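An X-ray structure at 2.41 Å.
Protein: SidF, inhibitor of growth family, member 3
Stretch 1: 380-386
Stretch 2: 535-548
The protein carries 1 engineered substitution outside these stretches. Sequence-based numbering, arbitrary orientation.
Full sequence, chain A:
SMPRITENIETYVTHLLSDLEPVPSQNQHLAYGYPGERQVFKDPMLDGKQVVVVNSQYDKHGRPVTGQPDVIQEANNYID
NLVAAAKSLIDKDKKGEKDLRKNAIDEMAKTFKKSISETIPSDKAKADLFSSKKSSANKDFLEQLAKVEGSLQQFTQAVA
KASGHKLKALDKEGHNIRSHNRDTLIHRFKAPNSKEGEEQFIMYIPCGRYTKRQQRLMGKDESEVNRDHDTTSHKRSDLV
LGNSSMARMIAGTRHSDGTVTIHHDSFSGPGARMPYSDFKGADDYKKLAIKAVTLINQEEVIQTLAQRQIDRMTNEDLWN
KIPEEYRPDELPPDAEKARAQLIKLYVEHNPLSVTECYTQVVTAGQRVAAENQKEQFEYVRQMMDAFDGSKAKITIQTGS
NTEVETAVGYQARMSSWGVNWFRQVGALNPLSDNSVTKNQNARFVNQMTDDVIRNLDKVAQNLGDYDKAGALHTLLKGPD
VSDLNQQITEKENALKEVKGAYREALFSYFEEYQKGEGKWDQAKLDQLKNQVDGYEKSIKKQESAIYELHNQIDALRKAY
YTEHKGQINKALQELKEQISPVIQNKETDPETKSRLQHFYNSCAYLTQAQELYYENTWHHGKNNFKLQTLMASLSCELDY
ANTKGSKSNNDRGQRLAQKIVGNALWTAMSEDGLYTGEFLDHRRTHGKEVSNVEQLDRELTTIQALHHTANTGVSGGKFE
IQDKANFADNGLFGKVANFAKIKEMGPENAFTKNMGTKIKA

Stretch 1, residues 380-386: VRQMMDA
Stretch 2, residues 535-548: YEKSIKKQESAIYE

Two helical segments, 380-386 and 535-548, cross almost at right angles: their N-to-C directions make an angle of 89°, and the axes approach no closer than 12.8 Å. Both helices extend beyond these residues at each end. The wide gap keeps the backbones apart, with Gln 382 CA 9.6 Å from Lys 540 CA and Asp 385 CA 9.8 Å from Glu 543 CA, so long polar side chains must span it. They bury a modest 237 Å² in total.

Along stretch 2, backbone phi/psi values stay helical, and i to i+4 hydrogen bonds such as Glu 543 N to Ile 539 O (2.6 Å) hold the turns. Tyr 535 (chi1 m) makes no contact. Glu 536 sends its CA-to-CB bond sideways, but chi1 at -147° and chi2 t bring the carboxylate nearer to stretch 1, where OE2 lies 3.2 Å from OE1 of Gln 382. Gln 382 points toward the helix in an extended t, t conformation; its amide is probably turned over in the model, so the atom labels deserve caution.

One turn on, Ile 539 (chi1 m) points toward stretch 1 yet stops 6.0 Å short. Lys 540 also starts sideways; its m, m, t, p chain brings its end nearer to stretch 1, while the residue stays exposed, which suits a flexible charged group.

Glu 543, buried and pointing toward stretch 1, supplies the principal link. Its m, t chain, with chi3 at -22°, places OE2 2.7 Å from NH2 of Arg 381 in a salt bridge, the carboxylate lying at the edge of the guanidinium, near its plane. Arginine suits the opposing site because its long chain can bridge the gap: its CA-to-CB bond runs sideways, and chi1 134°, chi2 83°, chi3 -134° and chi4 -13° bring its end nearer. Within its own helix, Arg 381 NE donates to Asp 385 OD2 at 2.8 Å, in a second salt bridge, and NH2 adds a weak hydrogen bond to the same oxygen at 3.3 Å. Asp 385, with chi1 at -93°, thus shares with Glu 543 the compensation of one buried positive charge. Its CB lies 4.4 Å from Glu 543 OE2.

A further turn along, Tyr 547 (chi1 m, chi2 -45°) leaves its backbone sideways and uses the length of its ring to bring OH over one face of the guanidinium. OH is 3.4 Å from Arg 381 NE, but the angle is too poor for a hydrogen bond; the hydroxyl is satisfied elsewhere in the structure.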

# COMPACT_ATOMS: atom_id res chain seq x y z
N VAL A 380 12.70 -1.94 9.36
CA VAL A 380 12.33 -1.28 8.13
C VAL A 380 12.76 0.15 8.32
O VAL A 380 13.46 0.72 7.46
CB VAL A 380 10.82 -1.44 7.81
CG1 VAL A 380 10.38 -0.40 6.80
CG2 VAL A 380 10.48 -2.85 7.32
N ARG A 381 12.41 0.72 9.47
CA ARG A 381 12.84 2.08 9.80
C ARG A 381 14.38 2.27 9.75
O ARG A 381 14.87 3.27 9.29
CB ARG A 381 12.17 2.52 11.11
CG ARG A 381 13.06 3.19 12.12
CD ARG A 381 13.25 4.65 11.84
NE ARG A 381 14.66 5.03 11.96
CZ ARG A 381 15.65 4.30 12.49
NH1 ARG A 381 15.45 3.10 13.00
NH2 ARG A 381 16.88 4.80 12.50
N GLN A 382 15.13 1.26 10.14
CA GLN A 382 16.59 1.34 10.10
C GLN A 382 17.14 1.27 8.66
O GLN A 382 18.04 2.05 8.26
CB GLN A 382 17.14 0.24 11.01
CG GLN A 382 18.59 -0.14 10.83
CD GLN A 382 19.10 -1.08 11.92
OE1 GLN A 382 20.28 -1.02 12.29
NE2 GLN A 382 18.20 -1.93 12.48
N MET A 383 16.59 0.34 7.86
CA MET A 383 17.01 0.21 6.46
C MET A 383 16.58 1.43 5.57
O MET A 383 17.34 1.91 4.74
CB MET A 383 16.64 -1.17 5.88
CG MET A 383 16.98 -2.37 6.76
SD MET A 383 18.73 -2.62 7.28
CE MET A 383 19.06 -1.18 8.25
N MET A 384 15.37 1.94 5.77
CA MET A 384 14.98 3.19 5.13
C MET A 384 15.97 4.30 5.44
O MET A 384 16.38 5.03 4.53
CB MET A 384 13.53 3.62 5.51
CG MET A 384 12.42 2.77 4.89
SD MET A 384 10.77 3.37 5.37
CE MET A 384 10.96 4.97 4.62
N ASP A 385 16.34 4.44 6.71
CA ASP A 385 17.31 5.50 7.11
C ASP A 385 18.74 5.18 6.66
O ASP A 385 19.56 6.10 6.51
CB ASP A 385 17.28 5.78 8.62
CG ASP A 385 16.33 6.93 9.02
OD1 ASP A 385 16.03 7.85 8.20
OD2 ASP A 385 15.87 6.90 10.20
N ALA A 386 19.05 3.90 6.48
CA ALA A 386 20.35 3.44 5.95
C ALA A 386 20.57 4.02 4.58
O ALA A 386 21.69 4.52 4.28
CB ALA A 386 20.37 1.92 5.85
N TYR A 535 29.38 -0.58 13.50
CA TYR A 535 28.74 0.49 12.74
C TYR A 535 27.34 0.70 13.29
O TYR A 535 26.89 1.83 13.42
CB TYR A 535 28.70 0.17 11.23
CG TYR A 535 30.07 0.05 10.53
CD1 TYR A 535 31.09 0.97 10.78
CD2 TYR A 535 30.32 -0.97 9.60
CE1 TYR A 535 32.33 0.87 10.15
CE2 TYR A 535 31.55 -1.09 8.96
CZ TYR A 535 32.55 -0.16 9.23
OH TYR A 535 33.76 -0.25 8.59
N GLU A 536 26.69 -0.41 13.62
CA GLU A 536 25.38 -0.36 14.26
C GLU A 536 25.40 0.39 15.61
O GLU A 536 24.66 1.38 15.74
CB GLU A 536 24.82 -1.76 14.42
CG GLU A 536 23.31 -1.81 14.29
CD GLU A 536 22.77 -3.23 14.35
OE1 GLU A 536 23.32 -4.06 15.13
OE2 GLU A 536 21.79 -3.52 13.61
N LYS A 537 26.26 -0.01 16.56
CA LYS A 537 26.34 0.73 17.85
C LYS A 537 26.56 2.20 17.54
O LYS A 537 26.05 3.08 18.22
CB LYS A 537 27.49 0.31 18.79
CG LYS A 537 28.19 -1.02 18.55
CD LYS A 537 28.79 -1.58 19.84
CE LYS A 537 27.70 -2.33 20.62
NZ LYS A 537 28.14 -2.65 21.99
N SER A 538 27.31 2.44 16.49
CA SER A 538 27.71 3.79 16.20
C SER A 538 26.60 4.64 15.58
O SER A 538 26.37 5.78 15.99
CB SER A 538 28.96 3.78 15.34
OG SER A 538 29.36 5.10 15.16
N ILE A 539 25.92 4.09 14.59
CA ILE A 539 24.70 4.70 14.09
C ILE A 539 23.69 4.82 15.23
O ILE A 539 23.19 5.92 15.49
CB ILE A 539 24.13 3.88 12.93
CG1 ILE A 539 25.19 3.80 11.82
CG2 ILE A 539 22.83 4.50 12.41
CD1 ILE A 539 25.17 2.48 11.09
N LYS A 540 23.43 3.72 15.94
CA LYS A 540 22.59 3.77 17.15
C LYS A 540 22.82 5.02 17.98
O LYS A 540 21.87 5.77 18.25
CB LYS A 540 22.79 2.55 18.06
CG LYS A 540 22.11 1.27 17.59
CD LYS A 540 20.62 1.47 17.40
CE LYS A 540 20.10 0.50 16.34
NZ LYS A 540 20.67 -0.86 16.58
N LYS A 541 24.07 5.22 18.38
CA LYS A 541 24.49 6.34 19.24
C LYS A 541 24.17 7.72 18.62
O LYS A 541 23.62 8.60 19.29
CB LYS A 541 25.99 6.22 19.57
CG LYS A 541 26.54 7.26 20.55
CD LYS A 541 28.05 7.19 20.70
CE LYS A 541 28.53 8.10 21.82
NZ LYS A 541 29.99 8.40 21.71
N GLN A 542 24.48 7.91 17.35
CA GLN A 542 24.20 9.19 16.69
C GLN A 542 22.71 9.33 16.44
O GLN A 542 22.16 10.41 16.65
CB GLN A 542 24.95 9.35 15.36
CG GLN A 542 26.38 9.83 15.48
CD GLN A 542 27.05 9.95 14.11
OE1 GLN A 542 27.95 9.17 13.81
NE2 GLN A 542 26.58 10.90 13.26
N GLU A 543 22.06 8.26 15.99
CA GLU A 543 20.59 8.23 15.90
C GLU A 543 19.94 8.77 17.23
O GLU A 543 19.14 9.72 17.23
CB GLU A 543 20.11 6.82 15.51
CG GLU A 543 20.33 6.48 14.02
CD GLU A 543 19.78 5.11 13.52
OE1 GLU A 543 19.57 4.18 14.34
OE2 GLU A 543 19.60 4.95 12.27
N SER A 544 20.36 8.22 18.38
CA SER A 544 19.96 8.77 19.69
C SER A 544 20.05 10.28 19.86
O SER A 544 19.09 10.89 20.32
CB SER A 544 20.74 8.13 20.82
OG SER A 544 20.27 6.83 21.04
N ALA A 545 21.19 10.88 19.52
CA ALA A 545 21.36 12.29 19.82
C ALA A 545 20.49 13.15 18.91
O ALA A 545 19.94 14.18 19.33
CB ALA A 545 22.84 12.70 19.74
N ILE A 546 20.35 12.69 17.66
CA ILE A 546 19.42 13.25 16.67
C ILE A 546 17.97 13.22 17.16
O ILE A 546 17.25 14.24 17.11
CB ILE A 546 19.56 12.50 15.33
CG1 ILE A 546 20.91 12.84 14.71
CG2 ILE A 546 18.43 12.87 14.36
CD1 ILE A 546 21.30 12.03 13.50
N TYR A 547 17.54 12.07 17.66
CA TYR A 547 16.25 12.00 18.30
C TYR A 547 16.11 13.04 19.42
O TYR A 547 15.09 13.75 19.49
CB TYR A 547 16.00 10.59 18.83
CG TYR A 547 15.60 9.62 17.75
CD1 TYR A 547 14.65 9.97 16.80
CD2 TYR A 547 16.14 8.32 17.70
CE1 TYR A 547 14.26 9.07 15.81
CE2 TYR A 547 15.76 7.41 16.72
CZ TYR A 547 14.82 7.78 15.77
OH TYR A 547 14.41 6.90 14.75
N GLU A 548 17.16 13.14 20.26
CA GLU A 548 17.15 14.01 21.46
C GLU A 548 16.83 15.42 21.00
O GLU A 548 16.08 16.15 21.65
CB GLU A 548 18.51 14.00 22.19
CG GLU A 548 18.73 12.91 23.25
CD GLU A 548 18.58 13.41 24.70
OE1 GLU A 548 19.51 14.09 25.21
OE2 GLU A 548 17.55 13.08 25.34